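Local coordinates for TetR family transcription regulator (Marinobacter aquaeolei, PDB 3PAS), which probably binds operator DNA through an N-terminal helix-turn-helix domain and regulates transcription, as other TetR family proteins do, at residues 90-95 against 157-162; 169-172 against 176-179; 75-80 against 85-90. All blocks are in the same frame, centred on the assembly; numbering follows the deposited sequence. Where two conformers were deposited one is given.

Contact 1. Residues 90-95 against 157-162; sequences HTLFRI and RPIYHL
F93 meets two residues of helix 148-167, I159 and L162. Its CA carries the tightest touch of the contact, 3.6 Å from I159 CG2. One bond further, CB is still 4.1 Å from that methyl, and CG and CD2 run past it at about the same range. At the far end of the ring, CE2 comes to 3.7 Å from L162 CB, with CZ almost as close. A first torsion that sets CG anti to the backbone N (chi1 -156°) carries the ring past the I159 methyl as far as L162. The two helices belong to the all-helical C-terminal domain of a TetR-type regulator; over these segments their axes approach to 9.5 Å and cross at -32°, running roughly parallel. I159 divides its work between two branches: CG2 faces F93, while CD1 at the tip of the other branch lies 3.9 Å from L92 CD1, the two side chains crossing nearly at right angles. An alanine in place of F93 would probably leave L162 CB without its aromatic partner and open a gap beside I178 and C166, which the ring also touches. P158, H161 and L162 also pack on T153 of the second subunit.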
loop_
_atom_site.group_PDB
_atom_site.type_symbol
_atom_site.label_atom_id
_atom_site.label_comp_id
_atom_site.label_asym_id
_atom_site.label_seq_id
_atom_site.Cartn_x
_atom_site.Cartn_y
_atom_site.Cartn_z
ATOM N N HIS B 90 -13.836 1.982 -12.566
ATOM C CA HIS B 90 -14.678 0.790 -12.554
ATOM C C HIS B 90 -14.020 -0.342 -13.333
ATOM O O HIS B 90 -14.058 -1.480 -12.886
ATOM C CB HIS B 90 -16.107 1.052 -13.096
ATOM C CG HIS B 90 -17.055 1.628 -12.082
ATOM N ND1 HIS B 90 -17.918 0.853 -11.324
ATOM C CD2 HIS B 90 -17.287 2.908 -11.726
ATOM C CE1 HIS B 90 -18.636 1.647 -10.546
ATOM N NE2 HIS B 90 -18.256 2.900 -10.759
ATOM N N THR B 91 -13.441 -0.063 -14.509
ATOM C CA THR B 91 -12.809 -1.148 -15.314
ATOM C C THR B 91 -11.573 -1.763 -14.583
ATOM O O THR B 91 -11.440 -2.981 -14.467
ATOM C CB THR B 91 -12.400 -0.618 -16.690
ATOM O OG1 THR B 91 -13.599 -0.225 -17.357
ATOM C CG2 THR B 91 -11.678 -1.699 -17.458
ATOM N N LEU B 92 -10.755 -0.905 -13.998
ATOM C CA LEU B 92 -9.572 -1.350 -13.242
ATOM C C LEU B 92 -9.955 -2.161 -11.985
ATOM O O LEU B 92 -9.340 -3.181 -11.664
ATOM C CB LEU B 92 -8.721 -0.188 -12.835
ATOM C CG LEU B 92 -7.818 0.482 -13.890
ATOM C CD1 LEU B 92 -7.277 1.825 -13.362
ATOM C CD2 LEU B 92 -6.728 -0.386 -14.402
ATOM N N PHE B 93 -10.983 -1.718 -11.305
ATOM C CA PHE B 93 -11.421 -2.390 -10.095
ATOM C C PHE B 93 -11.917 -3.788 -10.490
ATOM O O PHE B 93 -11.581 -4.764 -9.818
ATOM C CB PHE B 93 -12.494 -1.561 -9.404
ATOM C CG PHE B 93 -12.599 -1.822 -7.925
ATOM C CD1 PHE B 93 -13.022 -3.044 -7.465
ATOM C CD2 PHE B 93 -12.357 -0.817 -7.003
ATOM C CE1 PHE B 93 -13.153 -3.285 -6.126
ATOM C CE2 PHE B 93 -12.446 -1.064 -5.677
ATOM C CZ PHE B 93 -12.880 -2.291 -5.220
ATOM N N ARG B 94 -12.666 -3.894 -11.601
ATOM C CA ARG B 94 -13.164 -5.182 -12.061
ATOM C C ARG B 94 -12.043 -6.103 -12.499
ATOM O O ARG B 94 -12.100 -7.297 -12.249
ATOM C CB ARG B 94 -14.147 -5.004 -13.212
ATOM C CG ARG B 94 -15.445 -4.409 -12.760
ATOM C CD ARG B 94 -16.411 -4.134 -13.925
ATOM N NE ARG B 94 -17.760 -3.917 -13.395
ATOM C CZ ARG B 94 -18.862 -4.579 -13.745
ATOM N NH1 ARG B 94 -18.864 -5.515 -14.699
ATOM N NH2 ARG B 94 -19.992 -4.275 -13.129
ATOM N N ILE B 95 -11.037 -5.559 -13.171
ATOM C CA ILE B 95 -9.867 -6.343 -13.558
ATOM C C ILE B 95 -9.165 -6.902 -12.330
ATOM O O ILE B 95 -8.813 -8.086 -12.317
ATOM C CB ILE B 95 -8.870 -5.549 -14.442
ATOM C CG1 ILE B 95 -9.522 -5.181 -15.786
ATOM C CG2 ILE B 95 -7.528 -6.333 -14.603
ATOM C CD1 ILE B 95 -8.737 -4.072 -16.593
ATOM N N ARG B 157 -3.731 4.102 -6.571
ATOM C CA ARG B 157 -3.374 3.154 -5.545
ATOM C C ARG B 157 -4.549 2.652 -4.751
ATOM O O ARG B 157 -4.540 1.509 -4.346
ATOM C CB ARG B 157 -2.358 3.779 -4.577
ATOM C CG ARG B 157 -1.788 2.844 -3.563
ATOM C CD ARG B 157 -0.943 1.833 -4.294
ATOM N NE ARG B 157 -0.195 0.997 -3.388
ATOM C CZ ARG B 157 0.557 -0.018 -3.788
ATOM N NH1 ARG B 157 0.644 -0.329 -5.084
ATOM N NH2 ARG B 157 1.202 -0.730 -2.889
ATOM N N PRO B 158 -5.583 3.484 -4.528
ATOM C CA PRO B 158 -6.653 2.893 -3.699
ATOM C C PRO B 158 -7.398 1.712 -4.348
ATOM O O PRO B 158 -8.001 0.915 -3.614
ATOM C CB PRO B 158 -7.610 4.074 -3.430
ATOM C CG PRO B 158 -6.709 5.287 -3.553
ATOM C CD PRO B 158 -5.729 4.933 -4.670
ATOM N N ILE B 159 -7.386 1.617 -5.672
ATOM C CA ILE B 159 -7.989 0.482 -6.395
ATOM C C ILE B 159 -7.273 -0.835 -5.973
ATOM O O ILE B 159 -7.914 -1.769 -5.539
ATOM C CB ILE B 159 -7.968 0.638 -7.920
ATOM C CG1 ILE B 159 -8.708 1.939 -8.327
ATOM C CG2 ILE B 159 -8.630 -0.637 -8.600
ATOM C CD1 ILE B 159 -8.652 2.317 -9.787
ATOM N N TYR B 160 -5.958 -0.856 -6.039
ATOM C CA TYR B 160 -5.163 -1.990 -5.544
ATOM C C TYR B 160 -5.497 -2.375 -4.091
ATOM O O TYR B 160 -5.812 -3.527 -3.782
ATOM C CB TYR B 160 -3.675 -1.640 -5.660
ATOM C CG TYR B 160 -2.738 -2.779 -5.298
ATOM C CD1 TYR B 160 -2.297 -3.684 -6.249
ATOM C CD2 TYR B 160 -2.252 -2.914 -3.986
ATOM C CE1 TYR B 160 -1.408 -4.738 -5.896
ATOM C CE2 TYR B 160 -1.374 -3.933 -3.629
ATOM C CZ TYR B 160 -0.967 -4.845 -4.577
ATOM O OH TYR B 160 -0.110 -5.849 -4.197
ATOM N N HIS B 161 -5.494 -1.392 -3.209
ATOM C CA HIS B 161 -5.761 -1.620 -1.780
ATOM C C HIS B 161 -7.165 -2.159 -1.543
ATOM O O HIS B 161 -7.330 -3.112 -0.817
ATOM C CB HIS B 161 -5.498 -0.318 -1.026
ATOM C CG HIS B 161 -5.669 -0.406 0.457
ATOM N ND1 HIS B 161 -4.772 -1.060 1.282
ATOM C CD2 HIS B 161 -6.635 0.102 1.267
ATOM C CE1 HIS B 161 -5.187 -0.957 2.539
ATOM N NE2 HIS B 161 -6.312 -0.250 2.561
ATOM N N LEU B 162 -8.164 -1.574 -2.206
ATOM C CA LEU B 162 -9.560 -1.990 -2.035
ATOM C C LEU B 162 -9.836 -3.341 -2.691
ATOM O O LEU B 162 -10.602 -4.157 -2.138
ATOM C CB LEU B 162 -10.507 -0.927 -2.550
ATOM C CG LEU B 162 -10.591 0.320 -1.633
ATOM C CD1 LEU B 162 -11.376 1.507 -2.331
ATOM C CD2 LEU B 162 -11.245 -0.037 -0.334
#

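Contact 2. Residues 169-172 against 176-179; sequences GSFE and EHIE
E172 and H177 lie on the two arms of the turn that joins helix 148-167 to helix 175-189, their CA atoms 7.1 Å apart. The first arm starts at G169, which ends the preceding helix in a Schellman motif with positive phi, a value that glycine accepts readily. By F171 and E172 the backbone has become extended, whereas segment 176-179 is already helical, with T174 OG1 accepting a bond from H177 N just before it.

H177 makes the one hydrogen bond between the segments: ND1 donates to E172 O at 2.8 Å, with an N-H...O angle of 149°. The acceptor sits only 11° out of the imidazole plane, and the donor approaches a lone pair in the carbonyl plane, so both flat groups are suitably turned for the bond. The imidazole is placed for this by its first torsion, which sets CG anti to the carbonyl carbon. F171 approaches the same histidine from another direction. CZ, at the end of its ring, is 3.7 Å from H177 CB, and H177 ND1 lies over one phenyl face. The ring planes are inclined by 19° but slid apart, with centroids 5.0 Å from each other, so overlap is slight. The phenyl also touches L162, R165 and C166 of helix 148-167 and packs on L150 of the second subunit.

Because ND1 is the donor, it carries a proton in this bond. The bond ties a loop carbonyl to the first turn of helix 175-189, and the nearby E172 carboxylate would, if anything, favour a protonated imidazole.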
loop_
_atom_site.group_PDB
_atom_site.type_symbol
_atom_site.label_atom_id
_atom_site.label_comp_id
_atom_site.label_asym_id
_atom_site.label_seq_id
_atom_site.Cartn_x
_atom_site.Cartn_y
_atom_site.Cartn_z
ATOM N N GLY B 169 -12.014 -10.391 2.220
ATOM C CA GLY B 169 -13.260 -10.282 2.968
ATOM C C GLY B 169 -13.521 -9.118 3.898
ATOM O O GLY B 169 -14.416 -9.188 4.723
ATOM N N SER B 170 -12.747 -8.034 3.763
ATOM C CA SER B 170 -12.909 -6.874 4.638
ATOM C C SER B 170 -13.598 -5.726 3.915
ATOM O O SER B 170 -13.767 -4.667 4.489
ATOM C CB SER B 170 -11.565 -6.448 5.226
ATOM O OG SER B 170 -10.691 -5.945 4.215
ATOM N N PHE B 171 -13.982 -5.939 2.654
ATOM C CA PHE B 171 -14.739 -4.976 1.889
ATOM C C PHE B 171 -15.606 -5.685 0.851
ATOM O O PHE B 171 -15.186 -6.617 0.251
ATOM C CB PHE B 171 -13.783 -4.020 1.153
ATOM C CG PHE B 171 -14.458 -2.767 0.605
ATOM C CD1 PHE B 171 -15.172 -1.945 1.439
ATOM C CD2 PHE B 171 -14.353 -2.441 -0.712
ATOM C CE1 PHE B 171 -15.779 -0.807 0.943
ATOM C CE2 PHE B 171 -14.957 -1.300 -1.221
ATOM C CZ PHE B 171 -15.650 -0.488 -0.377
ATOM N N GLU B 172 -16.822 -5.241 0.615
ATOM C CA GLU B 172 -17.587 -5.881 -0.448
ATOM C C GLU B 172 -17.538 -5.083 -1.737
ATOM O O GLU B 172 -17.955 -3.923 -1.766
ATOM C CB GLU B 172 -19.021 -6.087 -0.009
ATOM C CG GLU B 172 -19.200 -7.399 0.723
ATOM C CD GLU B 172 -20.669 -7.744 0.954
ATOM O OE1 GLU B 172 -21.553 -6.914 0.606
ATOM O OE2 GLU B 172 -20.925 -8.848 1.492
ATOM N N GLU B 176 -22.058 -0.396 -6.346
ATOM C CA GLU B 176 -22.295 0.746 -5.483
ATOM C C GLU B 176 -21.064 1.178 -4.701
ATOM O O GLU B 176 -20.732 2.384 -4.663
ATOM C CB GLU B 176 -23.403 0.449 -4.446
ATOM C CG GLU B 176 -24.814 0.801 -4.876
ATOM C CD GLU B 176 -25.826 0.908 -3.714
ATOM O OE1 GLU B 176 -26.142 -0.105 -3.063
ATOM O OE2 GLU B 176 -26.342 2.014 -3.479
ATOM N N HIS B 177 -20.441 0.222 -4.012
ATOM C CA HIS B 177 -19.224 0.485 -3.250
ATOM C C HIS B 177 -18.064 0.941 -4.141
ATOM O O HIS B 177 -17.306 1.814 -3.752
ATOM C CB HIS B 177 -18.779 -0.741 -2.412
ATOM C CG HIS B 177 -19.541 -0.918 -1.132
ATOM N ND1 HIS B 177 -19.393 -2.033 -0.330
ATOM C CD2 HIS B 177 -20.443 -0.120 -0.506
ATOM C CE1 HIS B 177 -20.180 -1.924 0.729
ATOM N NE2 HIS B 177 -20.831 -0.774 0.645
ATOM N N ILE B 178 -17.929 0.360 -5.329
ATOM C CA ILE B 178 -16.870 0.742 -6.245
ATOM C C ILE B 178 -17.072 2.218 -6.625
ATOM O O ILE B 178 -16.115 3.001 -6.642
ATOM C CB ILE B 178 -16.801 -0.195 -7.496
ATOM C CG1 ILE B 178 -16.314 -1.611 -7.108
ATOM C CG2 ILE B 178 -15.885 0.367 -8.500
ATOM C CD1 ILE B 178 -16.588 -2.747 -8.163
ATOM N N GLU B 179 -18.330 2.593 -6.872
ATOM C CA GLU B 179 -18.675 3.986 -7.260
ATOM C C GLU B 179 -18.404 4.945 -6.092
ATOM O O GLU B 179 -17.845 6.012 -6.289
ATOM C CB GLU B 179 -20.152 4.072 -7.690
ATOM C CG GLU B 179 -20.668 5.464 -8.055
ATOM C CD GLU B 179 -20.279 5.934 -9.449
ATOM O OE1 GLU B 179 -19.535 5.222 -10.201
ATOM O OE2 GLU B 179 -20.762 7.036 -9.805
#

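Contact 3. Residues 75-80 against 85-90; sequences FSRGKD and LRRQWH
F75 and L85 lie side by side at the turn between helix 52-76 and helix 81-98, their side chains pointing the same way. F75 has CG anti to the backbone N (chi1 -179°), which brings one edge of the phenyl to the start of segment 85-90: L85 N is near the ring plane, 3.8 Å from CD1, and CE1 lies 4.0 Å from L85 CD2. Both residues also touch L130 of helix 128-140, so the pair belongs to a three-helix apolar cluster. The CA atoms nearest each other across the segments are those of F75 and Q88, 5.1 Å apart.

R87 covers the other part of the turn. Its chain is extended from CG to NE and passes across the backbone at G78, where CD is 3.6 Å from G78 N. A turn about CD-NE (chi4 -90°) stands the guanidinium steeply against that chain and presents one face to R77 O, which is 3.5 Å from R87 NE. R87 NH1 meets R77 CB at 3.7 Å. R77 starts toward the helix but then leads its own charged group away, to a salt bridge with D73. A water accepts from K79 N at 3.0 Å and, weakly, from R87 NE at the guanidinium edge. Further along, D80 occupies the N-cap position of helix 81-98, its OD1 accepting from E83 N.

The two arginines bear like charges, with R77 NE 5.6 Å from R87 NH1; the D73 carboxylate probably eases this proximity. Taken together, R87 meets the turn through its aliphatic chain, a guanidinium face and a weak water link, while the apolar contact falls to F75 and L85.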
loop_
_atom_site.group_PDB
_atom_site.type_symbol
_atom_site.label_atom_id
_atom_site.label_comp_id
_atom_site.label_asym_id
_atom_site.label_seq_id
_atom_site.Cartn_x
_atom_site.Cartn_y
_atom_site.Cartn_z
ATOM N N PHE B 75 -11.566 5.030 -20.406
ATOM C CA PHE B 75 -11.342 6.466 -20.247
ATOM C C PHE B 75 -11.857 7.210 -21.500
ATOM O O PHE B 75 -12.510 8.237 -21.398
ATOM C CB PHE B 75 -9.826 6.786 -20.014
ATOM C CG PHE B 75 -9.519 8.270 -19.803
ATOM C CD1 PHE B 75 -9.801 8.889 -18.604
ATOM C CD2 PHE B 75 -8.876 9.018 -20.792
ATOM C CE1 PHE B 75 -9.522 10.232 -18.398
ATOM C CE2 PHE B 75 -8.585 10.386 -20.590
ATOM C CZ PHE B 75 -8.888 10.979 -19.417
ATOM N N SER B 76 -11.561 6.703 -22.684
ATOM C CA SER B 76 -11.978 7.404 -23.908
ATOM C C SER B 76 -13.496 7.475 -24.112
ATOM O O SER B 76 -13.957 8.304 -24.880
ATOM C CB SER B 76 -11.342 6.726 -25.108
ATOM O OG SER B 76 -11.982 5.510 -25.415
ATOM N N ARG B 77 -14.281 6.632 -23.429
ATOM C CA ARG B 77 -15.733 6.645 -23.560
ATOM C C ARG B 77 -16.347 7.661 -22.627
ATOM O O ARG B 77 -17.523 7.923 -22.716
ATOM C CB ARG B 77 -16.331 5.251 -23.325
ATOM C CG ARG B 77 -15.939 4.264 -24.377
ATOM C CD ARG B 77 -16.081 2.833 -23.903
ATOM N NE ARG B 77 -15.389 1.951 -24.840
ATOM C CZ ARG B 77 -15.874 1.634 -26.046
ATOM N NH1 ARG B 77 -17.068 2.089 -26.445
ATOM N NH2 ARG B 77 -15.184 0.843 -26.858
ATOM N N GLY B 78 -15.560 8.278 -21.739
ATOM C CA GLY B 78 -16.129 9.247 -20.791
ATOM C C GLY B 78 -16.473 10.530 -21.524
ATOM O O GLY B 78 -15.730 10.937 -22.409
ATOM N N LYS B 79 -17.580 11.178 -21.154
ATOM C CA LYS B 79 -17.981 12.420 -21.841
ATOM C C LYS B 79 -17.216 13.645 -21.354
ATOM O O LYS B 79 -17.295 14.695 -21.969
ATOM C CB LYS B 79 -19.507 12.638 -21.774
ATOM C CG LYS B 79 -20.256 11.528 -22.535
ATOM C CD LYS B 79 -21.771 11.725 -22.547
ATOM C CE LYS B 79 -22.459 10.677 -23.442
ATOM N NZ LYS B 79 -23.978 10.834 -23.483
ATOM N N ASP B 80 -16.487 13.515 -20.243
ATOM C CA ASP B 80 -15.584 14.563 -19.774
ATOM C C ASP B 80 -14.489 13.895 -18.943
ATOM O O ASP B 80 -14.518 12.656 -18.826
ATOM C CB ASP B 80 -16.309 15.679 -19.000
ATOM C CG ASP B 80 -17.066 15.205 -17.732
ATOM O OD1 ASP B 80 -16.893 14.109 -17.202
ATOM O OD2 ASP B 80 -17.886 15.998 -17.229
ATOM N N LEU B 85 -12.381 9.199 -15.883
ATOM C CA LEU B 85 -11.684 8.611 -14.755
ATOM C C LEU B 85 -12.613 7.650 -14.010
ATOM O O LEU B 85 -12.172 6.603 -13.519
ATOM C CB LEU B 85 -11.156 9.703 -13.816
ATOM C CG LEU B 85 -10.001 10.558 -14.370
ATOM C CD1 LEU B 85 -9.765 11.753 -13.430
ATOM C CD2 LEU B 85 -8.746 9.705 -14.550
ATOM N N ARG B 86 -13.910 7.979 -13.936
ATOM C CA ARG B 86 -14.868 7.125 -13.280
ATOM C C ARG B 86 -15.016 5.796 -14.055
ATOM O O ARG B 86 -15.040 4.689 -13.455
ATOM C CB ARG B 86 -16.228 7.820 -13.158
ATOM C CG ARG B 86 -17.259 7.032 -12.391
ATOM C CD ARG B 86 -18.571 7.809 -12.278
ATOM N NE ARG B 86 -19.257 7.741 -13.542
ATOM C CZ ARG B 86 -19.965 6.695 -13.951
ATOM N NH1 ARG B 86 -20.086 5.624 -13.181
ATOM N NH2 ARG B 86 -20.560 6.721 -15.151
ATOM N N ARG B 87 -15.074 5.866 -15.394
ATOM C CA ARG B 87 -15.209 4.620 -16.154
ATOM C C ARG B 87 -13.976 3.771 -15.999
ATOM O O ARG B 87 -14.061 2.584 -15.826
ATOM C CB ARG B 87 -15.426 4.875 -17.623
ATOM C CG ARG B 87 -16.731 5.492 -17.903
ATOM C CD ARG B 87 -16.804 5.950 -19.352
ATOM N NE ARG B 87 -18.198 6.090 -19.785
ATOM C CZ ARG B 87 -18.928 5.118 -20.346
ATOM N NH1 ARG B 87 -18.433 3.895 -20.578
ATOM N NH2 ARG B 87 -20.181 5.381 -20.670
ATOM N N GLN B 88 -12.811 4.383 -16.111
ATOM C CA GLN B 88 -11.500 3.713 -15.983
ATOM C C GLN B 88 -11.392 3.035 -14.623
ATOM O O GLN B 88 -10.869 1.960 -14.493
ATOM C CB GLN B 88 -10.388 4.754 -16.102
ATOM C CG GLN B 88 -9.086 4.443 -15.321
ATOM C CD GLN B 88 -8.701 5.650 -14.501
ATOM O OE1 GLN B 88 -9.317 5.947 -13.442
ATOM N NE2 GLN B 88 -7.728 6.421 -15.023
ATOM N N TRP B 89 -11.869 3.732 -13.610
ATOM C CA TRP B 89 -11.832 3.231 -12.212
ATOM C C TRP B 89 -12.613 1.969 -12.067
ATOM O O TRP B 89 -12.111 0.984 -11.510
ATOM C CB TRP B 89 -12.325 4.284 -11.246
ATOM C CG TRP B 89 -12.574 3.860 -9.845
ATOM C CD1 TRP B 89 -13.617 3.130 -9.379
ATOM C CD2 TRP B 89 -11.755 4.161 -8.709
ATOM N NE1 TRP B 89 -13.487 2.929 -8.033
ATOM C CE2 TRP B 89 -12.362 3.575 -7.596
ATOM C CE3 TRP B 89 -10.574 4.897 -8.535
ATOM C CZ2 TRP B 89 -11.841 3.695 -6.296
ATOM C CZ3 TRP B 89 -10.065 5.022 -7.286
ATOM C CH2 TRP B 89 -10.711 4.406 -6.147
ATOM N N HIS B 90 -13.836 1.982 -12.566
ATOM C CA HIS B 90 -14.678 0.790 -12.554
ATOM C C HIS B 90 -14.020 -0.342 -13.333
ATOM O O HIS B 90 -14.058 -1.480 -12.886
ATOM C CB HIS B 90 -16.107 1.052 -13.096
ATOM C CG HIS B 90 -17.055 1.628 -12.082
ATOM N ND1 HIS B 90 -17.918 0.853 -11.324
ATOM C CD2 HIS B 90 -17.287 2.908 -11.726
ATOM C CE1 HIS B 90 -18.636 1.647 -10.546
ATOM N NE2 HIS B 90 -18.256 2.900 -10.759
HETATM O O HOH W 1 -19.424 9.340 -19.593
#

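Overall arrangement
Helix 81-98 is common to contacts 1 and 3, whose centres are about 13 Å apart and which share H90. W89 bridges them: its CE3 lies 3.5 Å from I159 CD1. Contacts 1 and 2 are nearer, about 10 Å between centres, and meet where F93 CD1 packs 3.6 Å from I178 CG1 and L162 CD2 lies 3.9 Å from F171 CD2. E179 connects segment 176-179 to segment 85-90, its OE1 taking a salt bridge from R86 NH1 (3.1 Å) and a probable hydrogen bond from H90 NE2 (2.7 Å). Contacts 1 and 2 both touch the second subunit. At contact 3 an acetate, probably from the crystallisation liquor, lies about 4 Å from the F75 side chain.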